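Local coordinates for putative ABC-transporter ATP-binding protein (Alicyclobacillus acidocaldarius, PDB 1Z47) that probably binds and hydrolyses ATP as the nucleotide-binding subunit of a putative ABC-type sulfate importer, with a C-terminal beta-domain thought to be regulatory, at residues F110-K115 against A159-P164; R254-G259 against S278-V283; V283-D288 against R349-P354; V289-A294 against V343-T348. All coordinates share one frame; numbering follows the deposited sequence.

Interaction 1: F110-K115 against A159-P164; sequences FGLREK and ALAPRP
L112 carries CG beside its own backbone N and anti to its carbonyl carbon (chi1 -62°), a setting that swings the isobutyl group over the end of helix 148-160. K115 starts the same way, crosses P162 at about a right angle, and bends at chi3 (72°) toward its ammonium end. The L112 methyl CD2 lies 3.1 Å from A161 O, and the branch carbon L112 CG rests 3.8 Å from A161 CB. The pyrrolidine of P162 pushes its CG against the glycine backbone of the facing turn, 3.4 Å from G111 CA. A CB at G111 would clash with that ring carbon, so the close fit depends on the missing side chain. At the outer margin K115 lays CD 4.0 Å from P162 CB, and its ammonium NZ stays 3.6 Å from P162 O. The contact is mainly van der Waals packing, closest at L112 CD2, with at most a weak electrostatic attraction between NZ and P162 O. The chain from L160 to R163 forms a type I turn, closed by R163 N donating to L160 O. Helix 119-132 covers the junction: M122, R125 and V126 pack on L112, L129 touches A161, and R125 NH1 takes A161 O as acceptor. The contact thus joins the loop after helix 104-109 to the C-terminal end of helix 148-160, whose L160 leans on helix 178-195.

Interaction 2: R254-G259 against S278-V283; sequences RAVQNG and SEVAVV
Three backbone hydrogen bonds hold the segments together as antiparallel strands. R254 and V280 form the hydrogen-bonded pair: V280 N donates to R254 O over 2.9 Å, and R254 N returns a bond to V280 O at 3.0 Å. The first is almost straight (169°) and arrives nearly along the C=O axis. Two residues on, just past the strand, V256 N reaches S278 O, also at 3.0 Å. Between these rungs A255 and E279 make a non-hydrogen-bonded pair, and E279 CA brings its hydrogen to R254 O. On the face of R254 and V280, R254 holds CG beside its backbone N (chi1 -72°) and 3.5 Å from V282 CG2; the bend at chi2 then leads the chain away. V256 meets V280 at about a right angle, V256 CG2 4.0 Å from V280 CG1. R254 ends in a salt bridge with E323 and a bond from NE to E262 O, while S278 OG turns back to S275 O. I261 packs over R254, V256, V280 and V282, and on the other face L240 of helix 240-245 touches A281. Strand 279-284 lies between 250-255 and 351-354 in this sheet of the C-terminal domain, probably an OB-related regulatory one.

Interaction 3: V283-D288 against R349-P354; sequences VVRPKD and RWFIFP
Strands 279-284 and 351-354 meet here in an antiparallel ladder of the C-terminal beta-domain, which opens into a turn at 285-288. V283 and F351 are its hydrogen-bonded pair. V283 N points almost straight (177°) at F351 O, 2.9 Å away, yet lies above that carbonyl plane; the returning bond from F351 N to V283 O is more bent but in plane. Beyond the pair the strands part, and a water fills the interval: it accepts from R285 N and donates to D288 OD2 and R349 O, so three bonds grip it. D288 N closes the turn on R285 O.

Apolar packing follows the ladder. V283 CB rests 3.9 Å from F351 CB, and V283 CG1, anti to its backbone N, comes to the edge of the F351 ring in its plane. V284 CG2 lies alongside W350 CB at 3.8 Å, both side chains pointing the same way.

Charged groups gather at the turn. R285 brings NH2 to the edge of the F351 ring, 3.7 Å from F351 CE1, with guanidinium and ring planes 84° apart; NH1 bonds I246 O and E248 O, and NH2 bonds Y234 O. D288 lies over the aliphatic part of R349, whose guanidinium binds E235. An alanine in place of D288 would remove one of the water's acceptors and this carboxylate packing, and would probably loosen the water's link between the turn and R349. D288 OD1 stands 3.7 Å from R349 CD, and 4.3 Å from R349 NE, well out of the guanidinium plane, so no N-H is directed at it.

Interaction 4: V289-A294 against V343-T348; sequences VELQPA and VHMNVT
E290, Q292, H344 and N346 share one face of the antiparallel pair. E290 and N346 lie side by side, E290 CB 3.8 Å from N346 CB. E290 extends beyond CG until E290 OE2 reaches T348 CG2 at 3.0 Å. N346 sends CG anti to its backbone N (chi1 -163°), which puts N346 ND2 3.6 Å from Q292 NE2 with the two amides nearly coplanar. Q292 and H344 lie side by side, their amide and ring planes 82° apart. A glycine at N346 would remove the CB that rests on E290 and the amide beside Q292, and would probably leave both side chains less well placed. The opposite face is apolar: V289 and L291 pack on M345, L291 CD2 to M345 CG at 4.1 Å, with V327 and W337 beneath.

The backbone positions these groups. H344 N donates to Q292 O at 2.9 Å and Q292 N answers to H344 O at 3.2 Å, while E290 N reaches N346 O from above its carbonyl plane. Strand 289-293 forms the edge of the five-stranded sheet. As modelled, N346 ND2 and Q292 NE2 are both donors and would not bond each other, so backbone bonds and the apolar face hold the strands.

How the interactions relate
Interaction 1 closes first along the chain, joining two parts of the ATP-binding domain across a largely helical excursion; it lies on the opposite side of the chain's centre from the others, with centres about 48 to 58 Å away. The remaining three belong to the C-terminal beta-domain. Interaction 2 closes a short loop between strands 250-255 and 279-284. At V283 it hands over to interaction 3, which spans 60 residues to the C-terminal strand and encloses interaction 4. Strand 279-284 is thus paired on both sides, A281 N probably bonding F353 O. Interactions 3 and 4 meet where V284 packs on V289 and V347, tying the three-stranded and five-stranded sheets together.

Interaction 1: F110-K115 against A159-P164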
loop_
_atom_site.group_PDB
_atom_site.type_symbol
_atom_site.label_atom_id
_atom_site.label_comp_id
_atom_site.label_asym_id
_atom_site.label_seq_id
_atom_site.Cartn_x
_atom_site.Cartn_y
_atom_site.Cartn_z
ATOM N N PHE B 110 2.262 -32.948 5.188
ATOM C CA PHE B 110 2.479 -33.307 3.784
ATOM C C PHE B 110 3.957 -33.424 3.354
ATOM O O PHE B 110 4.372 -34.436 2.789
ATOM C CB PHE B 110 1.776 -32.280 2.896
ATOM C CG PHE B 110 1.637 -32.706 1.462
ATOM C CD1 PHE B 110 0.671 -33.643 1.090
ATOM C CD2 PHE B 110 2.472 -32.177 0.481
ATOM C CE1 PHE B 110 0.541 -34.046 -0.241
ATOM C CE2 PHE B 110 2.348 -32.575 -0.853
ATOM C CZ PHE B 110 1.380 -33.511 -1.214
ATOM N N GLY B 111 4.745 -32.386 3.613
ATOM C CA GLY B 111 6.151 -32.401 3.228
ATOM C C GLY B 111 7.017 -33.450 3.906
ATOM O O GLY B 111 7.788 -34.150 3.250
ATOM N N LEU B 112 6.908 -33.547 5.226
ATOM C CA LEU B 112 7.675 -34.524 5.990
ATOM C C LEU B 112 7.268 -35.920 5.532
ATOM O O LEU B 112 8.050 -36.880 5.598
ATOM C CB LEU B 112 7.357 -34.381 7.470
ATOM C CG LEU B 112 7.705 -33.053 8.122
ATOM C CD1 LEU B 112 6.944 -32.934 9.432
ATOM C CD2 LEU B 112 9.217 -32.962 8.331
ATOM N N ARG B 113 6.026 -36.007 5.073
ATOM C CA ARG B 113 5.436 -37.249 4.600
ATOM C C ARG B 113 6.226 -37.884 3.469
ATOM O O ARG B 113 6.103 -39.081 3.232
ATOM C CB ARG B 113 3.993 -36.987 4.145
ATOM C CG ARG B 113 3.210 -38.208 3.693
ATOM C CD ARG B 113 3.045 -39.222 4.815
ATOM N NE ARG B 113 1.942 -40.154 4.569
ATOM C CZ ARG B 113 1.823 -40.916 3.484
ATOM N NH1 ARG B 113 2.742 -40.869 2.527
ATOM N NH2 ARG B 113 0.782 -41.727 3.354
ATOM N N GLU B 114 7.048 -37.107 2.771
ATOM C CA GLU B 114 7.806 -37.684 1.673
ATOM C C GLU B 114 9.288 -37.890 1.940
ATOM O O GLU B 114 9.978 -38.503 1.137
ATOM C CB GLU B 114 7.627 -36.858 0.403
ATOM C CG GLU B 114 8.196 -37.552 -0.827
ATOM C CD GLU B 114 8.016 -36.752 -2.100
ATOM O OE1 GLU B 114 8.513 -35.603 -2.153
ATOM O OE2 GLU B 114 7.381 -37.279 -3.048
ATOM N N LYS B 115 9.787 -37.386 3.061
ATOM C CA LYS B 115 11.196 -37.575 3.384
ATOM C C LYS B 115 11.401 -38.917 4.100
ATOM O O LYS B 115 12.464 -39.176 4.673
ATOM C CB LYS B 115 11.704 -36.430 4.263
ATOM C CG LYS B 115 11.383 -35.051 3.717
ATOM C CD LYS B 115 12.428 -34.026 4.137
ATOM C CE LYS B 115 13.739 -34.249 3.379
ATOM N NZ LYS B 115 14.696 -33.119 3.534
ATOM N N ALA B 159 5.107 -25.415 3.769
ATOM C CA ALA B 159 6.339 -25.179 3.019
ATOM C C ALA B 159 7.576 -25.444 3.864
ATOM O O ALA B 159 8.561 -25.974 3.360
ATOM C CB ALA B 159 6.376 -23.724 2.482
ATOM N N LEU B 160 7.515 -25.096 5.148
ATOM C CA LEU B 160 8.649 -25.262 6.044
ATOM C C LEU B 160 8.872 -26.634 6.647
ATOM O O LEU B 160 9.997 -26.966 7.044
ATOM C CB LEU B 160 8.546 -24.267 7.190
ATOM C CG LEU B 160 8.809 -22.815 6.796
ATOM C CD1 LEU B 160 8.549 -21.912 7.998
ATOM C CD2 LEU B 160 10.252 -22.685 6.295
ATOM N N ALA B 161 7.807 -27.420 6.736
ATOM C CA ALA B 161 7.894 -28.748 7.337
ATOM C C ALA B 161 9.175 -29.529 7.015
ATOM O O ALA B 161 9.892 -29.946 7.934
ATOM C CB ALA B 161 6.661 -29.575 6.958
ATOM N N PRO B 162 9.475 -29.737 5.718
ATOM C CA PRO B 162 10.653 -30.466 5.239
ATOM C C PRO B 162 11.989 -29.803 5.534
ATOM O O PRO B 162 13.036 -30.364 5.213
ATOM C CB PRO B 162 10.410 -30.575 3.736
ATOM C CG PRO B 162 8.924 -30.463 3.600
ATOM C CD PRO B 162 8.613 -29.372 4.581
ATOM N N ARG B 163 11.961 -28.609 6.119
ATOM C CA ARG B 163 13.190 -27.896 6.455
ATOM C C ARG B 163 13.914 -27.434 5.171
ATOM O O ARG B 163 15.093 -27.732 4.967
ATOM C CB ARG B 163 14.098 -28.829 7.276
ATOM C CG ARG B 163 15.131 -28.141 8.170
ATOM C CD ARG B 163 14.754 -28.247 9.651
ATOM N NE ARG B 163 14.150 -29.544 9.970
ATOM C CZ ARG B 163 13.745 -29.911 11.184
ATOM N NH1 ARG B 163 13.196 -31.107 11.377
ATOM N NH2 ARG B 163 13.898 -29.087 12.212
ATOM N N PRO B 164 13.209 -26.707 4.281
ATOM C CA PRO B 164 13.843 -26.242 3.035
ATOM C C PRO B 164 15.033 -25.337 3.289
ATOM O O PRO B 164 15.118 -24.678 4.326
ATOM C CB PRO B 164 12.715 -25.487 2.320
ATOM C CG PRO B 164 11.480 -26.185 2.816
ATOM C CD PRO B 164 11.772 -26.380 4.291
#

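Interaction 2: R254-G259 against S278-V283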
loop_
_atom_site.group_PDB
_atom_site.type_symbol
_atom_site.label_atom_id
_atom_site.label_comp_id
_atom_site.label_asym_id
_atom_site.label_seq_id
_atom_site.Cartn_x
_atom_site.Cartn_y
_atom_site.Cartn_z
ATOM N N ARG B 254 15.769 19.585 -16.074
ATOM C CA ARG B 254 16.341 20.926 -16.043
ATOM C C ARG B 254 17.513 20.855 -16.988
ATOM O O ARG B 254 18.101 19.789 -17.172
ATOM C CB ARG B 254 16.850 21.338 -14.635
ATOM C CG ARG B 254 15.770 21.622 -13.598
ATOM C CD ARG B 254 14.948 22.846 -13.875
ATOM N NE ARG B 254 14.003 23.116 -12.789
ATOM C CZ ARG B 254 12.752 22.641 -12.720
ATOM N NH1 ARG B 254 12.263 21.855 -13.672
ATOM N NH2 ARG B 254 11.972 22.981 -11.703
ATOM N N ALA B 255 17.841 21.983 -17.616
ATOM C CA ALA B 255 18.981 22.029 -18.533
ATOM C C ALA B 255 20.103 22.698 -17.749
ATOM O O ALA B 255 19.860 23.645 -17.007
ATOM C CB ALA B 255 18.645 22.868 -19.792
ATOM N N VAL B 256 21.319 22.218 -17.917
ATOM C CA VAL B 256 22.443 22.794 -17.202
ATOM C C VAL B 256 22.975 24.060 -17.895
ATOM O O VAL B 256 23.171 24.063 -19.108
ATOM C CB VAL B 256 23.585 21.785 -17.135
ATOM C CG1 VAL B 256 24.770 22.387 -16.418
ATOM C CG2 VAL B 256 23.094 20.505 -16.476
ATOM N N GLN B 257 23.176 25.135 -17.133
ATOM C CA GLN B 257 23.748 26.367 -17.689
ATOM C C GLN B 257 24.585 26.993 -16.567
ATOM O O GLN B 257 24.134 27.068 -15.415
ATOM C CB GLN B 257 22.641 27.315 -18.164
ATOM C CG GLN B 257 23.140 28.404 -19.126
ATOM C CD GLN B 257 21.991 29.185 -19.765
ATOM O OE1 GLN B 257 20.842 29.021 -19.375
ATOM N NE2 GLN B 257 22.303 30.037 -20.739
ATOM N N ASN B 258 25.811 27.392 -16.896
ATOM C CA ASN B 258 26.740 27.974 -15.922
ATOM C C ASN B 258 26.993 27.001 -14.767
ATOM O O ASN B 258 27.066 27.414 -13.595
ATOM C CB ASN B 258 26.177 29.298 -15.384
ATOM C CG ASN B 258 25.831 30.264 -16.488
ATOM O OD1 ASN B 258 26.619 30.461 -17.416
ATOM N ND2 ASN B 258 24.641 30.876 -16.404
ATOM N N GLY B 259 27.111 25.712 -15.111
ATOM C CA GLY B 259 27.354 24.661 -14.129
ATOM C C GLY B 259 26.298 24.448 -13.039
ATOM O O GLY B 259 26.607 23.937 -11.966
ATOM N N SER B 278 23.359 20.114 -21.458
ATOM C CA SER B 278 22.760 18.781 -21.371
ATOM C C SER B 278 21.591 18.801 -20.396
ATOM O O SER B 278 21.533 19.652 -19.511
ATOM C CB SER B 278 23.786 17.793 -20.859
ATOM O OG SER B 278 24.035 18.082 -19.490
ATOM N N GLU B 279 20.663 17.854 -20.525
ATOM C CA GLU B 279 19.514 17.822 -19.614
ATOM C C GLU B 279 19.736 16.813 -18.483
ATOM O O GLU B 279 20.386 15.779 -18.689
ATOM C CB GLU B 279 18.247 17.452 -20.390
ATOM C CG GLU B 279 17.873 18.482 -21.452
ATOM C CD GLU B 279 16.626 18.105 -22.219
ATOM O OE1 GLU B 279 16.438 16.903 -22.493
ATOM O OE2 GLU B 279 15.839 19.006 -22.558
ATOM N N VAL B 280 19.229 17.129 -17.292
ATOM C CA VAL B 280 19.350 16.212 -16.145
ATOM C C VAL B 280 17.978 16.114 -15.510
ATOM O O VAL B 280 17.096 16.963 -15.759
ATOM C CB VAL B 280 20.287 16.756 -15.019
ATOM C CG1 VAL B 280 21.698 16.906 -15.510
ATOM C CG2 VAL B 280 19.771 18.109 -14.534
ATOM N N ALA B 281 17.807 15.077 -14.690
ATOM C CA ALA B 281 16.576 14.893 -13.936
ATOM C C ALA B 281 16.951 15.317 -12.522
ATOM O O ALA B 281 17.950 14.860 -11.981
ATOM C CB ALA B 281 16.134 13.399 -13.928
ATOM N N VAL B 282 16.177 16.212 -11.945
ATOM C CA VAL B 282 16.428 16.612 -10.571
ATOM C C VAL B 282 15.410 15.773 -9.785
ATOM O O VAL B 282 14.229 15.723 -10.152
ATOM C CB VAL B 282 16.120 18.093 -10.338
ATOM C CG1 VAL B 282 16.749 18.556 -9.030
ATOM C CG2 VAL B 282 16.599 18.893 -11.502
ATOM N N VAL B 283 15.871 15.099 -8.738
ATOM C CA VAL B 283 14.974 14.287 -7.909
ATOM C C VAL B 283 14.949 14.877 -6.495
ATOM O O VAL B 283 15.983 14.986 -5.843
ATOM C CB VAL B 283 15.447 12.814 -7.885
ATOM C CG1 VAL B 283 14.487 11.946 -7.059
ATOM C CG2 VAL B 283 15.485 12.277 -9.303
#

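Interaction 3: V283-D288 against R349-P354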
loop_
_atom_site.group_PDB
_atom_site.type_symbol
_atom_site.label_atom_id
_atom_site.label_comp_id
_atom_site.label_asym_id
_atom_site.label_seq_id
_atom_site.Cartn_x
_atom_site.Cartn_y
_atom_site.Cartn_z
ATOM N N VAL B 283 15.871 15.099 -8.738
ATOM C CA VAL B 283 14.974 14.287 -7.909
ATOM C C VAL B 283 14.949 14.877 -6.495
ATOM O O VAL B 283 15.983 14.986 -5.843
ATOM C CB VAL B 283 15.447 12.814 -7.885
ATOM C CG1 VAL B 283 14.487 11.946 -7.059
ATOM C CG2 VAL B 283 15.485 12.277 -9.303
ATOM N N VAL B 284 13.769 15.274 -6.038
ATOM C CA VAL B 284 13.631 15.865 -4.709
ATOM C C VAL B 284 12.483 15.194 -3.971
ATOM O O VAL B 284 11.344 15.201 -4.443
ATOM C CB VAL B 284 13.361 17.411 -4.810
ATOM C CG1 VAL B 284 13.194 18.026 -3.413
ATOM C CG2 VAL B 284 14.501 18.092 -5.599
ATOM N N ARG B 285 12.788 14.596 -2.818
ATOM C CA ARG B 285 11.758 13.925 -2.034
ATOM C C ARG B 285 10.820 14.916 -1.359
ATOM O O ARG B 285 11.251 15.955 -0.885
ATOM C CB ARG B 285 12.418 12.965 -1.034
ATOM C CG ARG B 285 13.200 11.851 -1.753
ATOM C CD ARG B 285 13.472 10.655 -0.856
ATOM N NE ARG B 285 14.442 9.732 -1.419
ATOM C CZ ARG B 285 14.162 8.795 -2.312
ATOM N NH1 ARG B 285 12.924 8.648 -2.761
ATOM N NH2 ARG B 285 15.122 7.994 -2.740
ATOM N N PRO B 286 9.517 14.611 -1.324
ATOM C CA PRO B 286 8.513 15.501 -0.716
ATOM C C PRO B 286 8.864 16.061 0.669
ATOM O O PRO B 286 8.549 17.212 0.979
ATOM C CB PRO B 286 7.260 14.638 -0.684
ATOM C CG PRO B 286 7.399 13.799 -1.937
ATOM C CD PRO B 286 8.881 13.391 -1.854
ATOM N N LYS B 287 9.500 15.241 1.494
ATOM C CA LYS B 287 9.880 15.653 2.834
ATOM C C LYS B 287 11.051 16.648 2.811
ATOM O O LYS B 287 11.254 17.386 3.774
ATOM C CB LYS B 287 10.274 14.424 3.672
ATOM C CG LYS B 287 11.616 13.785 3.303
ATOM C CD LYS B 287 11.892 12.571 4.192
ATOM C CE LYS B 287 13.352 12.113 4.160
ATOM N NZ LYS B 287 13.808 11.706 2.800
ATOM N N ASP B 288 11.805 16.672 1.713
ATOM C CA ASP B 288 12.967 17.557 1.594
ATOM C C ASP B 288 12.726 18.941 1.027
ATOM O O ASP B 288 13.648 19.564 0.507
ATOM C CB ASP B 288 14.055 16.886 0.763
ATOM C CG ASP B 288 14.548 15.616 1.385
ATOM O OD1 ASP B 288 14.627 15.574 2.632
ATOM O OD2 ASP B 288 14.869 14.664 0.634
ATOM N N ARG B 349 17.441 18.804 0.107
ATOM C CA ARG B 349 18.278 17.672 -0.321
ATOM C C ARG B 349 17.748 17.277 -1.697
ATOM O O ARG B 349 16.556 17.498 -1.985
ATOM C CB ARG B 349 18.161 16.487 0.640
ATOM C CG ARG B 349 18.666 16.799 2.050
ATOM C CD ARG B 349 18.255 15.745 3.081
ATOM N NE ARG B 349 18.716 14.408 2.716
ATOM C CZ ARG B 349 18.532 13.322 3.460
ATOM N NH1 ARG B 349 17.894 13.407 4.628
ATOM N NH2 ARG B 349 18.978 12.145 3.035
ATOM N N TRP B 350 18.615 16.688 -2.515
ATOM C CA TRP B 350 18.240 16.304 -3.878
ATOM C C TRP B 350 19.252 15.372 -4.510
ATOM O O TRP B 350 20.357 15.150 -3.984
ATOM C CB TRP B 350 18.124 17.566 -4.757
ATOM C CG TRP B 350 19.423 18.361 -4.859
ATOM C CD1 TRP B 350 20.450 18.156 -5.740
ATOM C CD2 TRP B 350 19.864 19.408 -3.973
ATOM N NE1 TRP B 350 21.502 19.007 -5.455
ATOM C CE2 TRP B 350 21.167 19.780 -4.376
ATOM C CE3 TRP B 350 19.286 20.059 -2.875
ATOM C CZ2 TRP B 350 21.905 20.775 -3.714
ATOM C CZ3 TRP B 350 20.023 21.048 -2.217
ATOM C CH2 TRP B 350 21.317 21.391 -2.642
ATOM N N PHE B 351 18.855 14.822 -5.657
ATOM C CA PHE B 351 19.701 13.951 -6.452
ATOM C C PHE B 351 19.642 14.604 -7.839
ATOM O O PHE B 351 18.677 15.306 -8.169
ATOM C CB PHE B 351 19.114 12.536 -6.592
ATOM C CG PHE B 351 18.991 11.780 -5.291
ATOM C CD1 PHE B 351 17.780 11.182 -4.940
ATOM C CD2 PHE B 351 20.093 11.627 -4.445
ATOM C CE1 PHE B 351 17.664 10.427 -3.748
ATOM C CE2 PHE B 351 19.995 10.882 -3.259
ATOM C CZ PHE B 351 18.772 10.279 -2.913
ATOM N N ILE B 352 20.665 14.364 -8.637
ATOM C CA ILE B 352 20.708 14.886 -10.006
ATOM C C ILE B 352 21.291 13.782 -10.879
ATOM O O ILE B 352 22.385 13.275 -10.622
ATOM C CB ILE B 352 21.577 16.168 -10.122
ATOM C CG1 ILE B 352 20.954 17.278 -9.283
ATOM C CG2 ILE B 352 21.640 16.644 -11.608
ATOM C CD1 ILE B 352 21.682 18.604 -9.340
ATOM N N PHE B 353 20.536 13.368 -11.886
ATOM C CA PHE B 353 21.004 12.329 -12.794
ATOM C C PHE B 353 20.875 12.846 -14.221
ATOM O O PHE B 353 19.946 13.576 -14.535
ATOM C CB PHE B 353 20.157 11.060 -12.712
ATOM C CG PHE B 353 20.304 10.292 -11.433
ATOM C CD1 PHE B 353 19.481 10.559 -10.354
ATOM C CD2 PHE B 353 21.235 9.262 -11.338
ATOM C CE1 PHE B 353 19.577 9.803 -9.186
ATOM C CE2 PHE B 353 21.345 8.499 -10.178
ATOM C CZ PHE B 353 20.511 8.773 -9.101
ATOM N N PRO B 354 21.799 12.447 -15.095
ATOM C CA PRO B 354 21.832 12.834 -16.504
ATOM C C PRO B 354 20.653 12.181 -17.196
ATOM O O PRO B 354 20.381 10.999 -16.953
ATOM C CB PRO B 354 23.132 12.226 -17.018
ATOM C CG PRO B 354 23.928 11.910 -15.756
ATOM C CD PRO B 354 22.874 11.483 -14.797
HETATM O O HOH W 1 15.148 15.111 -1.857
#

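Interaction 4: V289-A294 against V343-T348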
loop_
_atom_site.group_PDB
_atom_site.type_symbol
_atom_site.label_atom_id
_atom_site.label_comp_id
_atom_site.label_asym_id
_atom_site.label_seq_id
_atom_site.Cartn_x
_atom_site.Cartn_y
_atom_site.Cartn_z
ATOM N N VAL B 289 11.497 19.424 1.126
ATOM C CA VAL B 289 11.144 20.743 0.629
ATOM C C VAL B 289 10.393 21.489 1.737
ATOM O O VAL B 289 9.441 20.953 2.308
ATOM C CB VAL B 289 10.247 20.624 -0.614
ATOM C CG1 VAL B 289 9.897 22.006 -1.143
ATOM C CG2 VAL B 289 10.965 19.782 -1.692
ATOM N N GLU B 290 10.822 22.714 2.043
ATOM C CA GLU B 290 10.181 23.511 3.094
ATOM C C GLU B 290 9.396 24.686 2.531
ATOM O O GLU B 290 9.846 25.359 1.605
ATOM C CB GLU B 290 11.241 24.004 4.071
ATOM C CG GLU B 290 12.290 22.948 4.364
ATOM C CD GLU B 290 13.281 23.376 5.431
ATOM O OE1 GLU B 290 12.954 23.275 6.634
ATOM O OE2 GLU B 290 14.389 23.820 5.064
ATOM N N LEU B 291 8.216 24.934 3.091
ATOM C CA LEU B 291 7.371 26.020 2.627
ATOM C C LEU B 291 7.279 27.169 3.623
ATOM O O LEU B 291 7.201 26.959 4.834
ATOM C CB LEU B 291 5.978 25.486 2.321
ATOM C CG LEU B 291 6.016 24.191 1.506
ATOM C CD1 LEU B 291 4.605 23.724 1.241
ATOM C CD2 LEU B 291 6.771 24.419 0.210
ATOM N N GLN B 292 7.282 28.385 3.092
ATOM C CA GLN B 292 7.205 29.588 3.898
ATOM C C GLN B 292 6.301 30.526 3.136
ATOM O O GLN B 292 6.427 30.652 1.919
ATOM C CB GLN B 292 8.606 30.171 4.069
ATOM C CG GLN B 292 9.559 29.147 4.676
ATOM C CD GLN B 292 10.986 29.640 4.815
ATOM O OE1 GLN B 292 11.246 30.654 5.465
ATOM N NE2 GLN B 292 11.928 28.911 4.214
ATOM N N PRO B 293 5.363 31.189 3.838
ATOM C CA PRO B 293 4.413 32.122 3.219
ATOM C C PRO B 293 5.092 33.149 2.315
ATOM O O PRO B 293 6.288 33.414 2.453
ATOM C CB PRO B 293 3.725 32.768 4.426
ATOM C CG PRO B 293 3.820 31.697 5.485
ATOM C CD PRO B 293 5.232 31.213 5.307
ATOM N N ALA B 294 4.325 33.714 1.388
ATOM C CA ALA B 294 4.851 34.714 0.465
ATOM C C ALA B 294 3.756 35.354 -0.380
ATOM O O ALA B 294 2.625 34.854 -0.452
ATOM C CB ALA B 294 5.907 34.087 -0.446
ATOM N N VAL B 343 3.140 30.535 -1.880
ATOM C CA VAL B 343 4.289 30.105 -1.088
ATOM C C VAL B 343 5.644 30.091 -1.777
ATOM O O VAL B 343 5.745 30.072 -3.008
ATOM C CB VAL B 343 4.088 28.676 -0.517
ATOM C CG1 VAL B 343 2.944 28.663 0.486
ATOM C CG2 VAL B 343 3.822 27.692 -1.663
ATOM N N HIS B 344 6.673 30.067 -0.935
ATOM C CA HIS B 344 8.078 30.024 -1.314
ATOM C C HIS B 344 8.526 28.613 -0.973
ATOM O O HIS B 344 8.121 28.079 0.061
ATOM C CB HIS B 344 8.866 31.040 -0.470
ATOM C CG HIS B 344 10.347 30.806 -0.439
ATOM N ND1 HIS B 344 11.223 31.437 -1.297
ATOM C CD2 HIS B 344 11.109 30.021 0.359
ATOM C CE1 HIS B 344 12.458 31.053 -1.030
ATOM N NE2 HIS B 344 12.417 30.193 -0.029
ATOM N N MET B 345 9.345 28.014 -1.843
ATOM C CA MET B 345 9.869 26.659 -1.660
ATOM C C MET B 345 11.325 26.672 -1.242
ATOM O O MET B 345 12.071 27.575 -1.601
ATOM C CB MET B 345 9.775 25.858 -2.958
ATOM C CG MET B 345 8.381 25.467 -3.372
ATOM S SD MET B 345 8.403 24.840 -5.068
ATOM C CE MET B 345 7.540 26.134 -5.889
ATOM N N ASN B 346 11.728 25.639 -0.515
ATOM C CA ASN B 346 13.094 25.517 -0.040
ATOM C C ASN B 346 13.564 24.076 -0.173
ATOM O O ASN B 346 13.384 23.263 0.747
ATOM C CB ASN B 346 13.163 25.919 1.427
ATOM C CG ASN B 346 14.572 26.202 1.885
ATOM O OD1 ASN B 346 15.540 25.567 1.447
ATOM N ND2 ASN B 346 14.697 27.158 2.789
ATOM N N VAL B 347 14.179 23.749 -1.305
ATOM C CA VAL B 347 14.657 22.395 -1.512
ATOM C C VAL B 347 15.873 22.231 -0.623
ATOM O O VAL B 347 16.785 23.030 -0.714
ATOM C CB VAL B 347 15.016 22.179 -2.998
ATOM C CG1 VAL B 347 15.634 20.807 -3.216
ATOM C CG2 VAL B 347 13.760 22.339 -3.827
ATOM N N THR B 348 15.872 21.213 0.246
ATOM C CA THR B 348 16.992 20.980 1.165
ATOM C C THR B 348 17.938 19.833 0.799
ATOM O O THR B 348 19.101 19.862 1.179
ATOM C CB THR B 348 16.494 20.754 2.632
ATOM O OG1 THR B 348 15.749 19.530 2.717
ATOM C CG2 THR B 348 15.621 21.921 3.082
#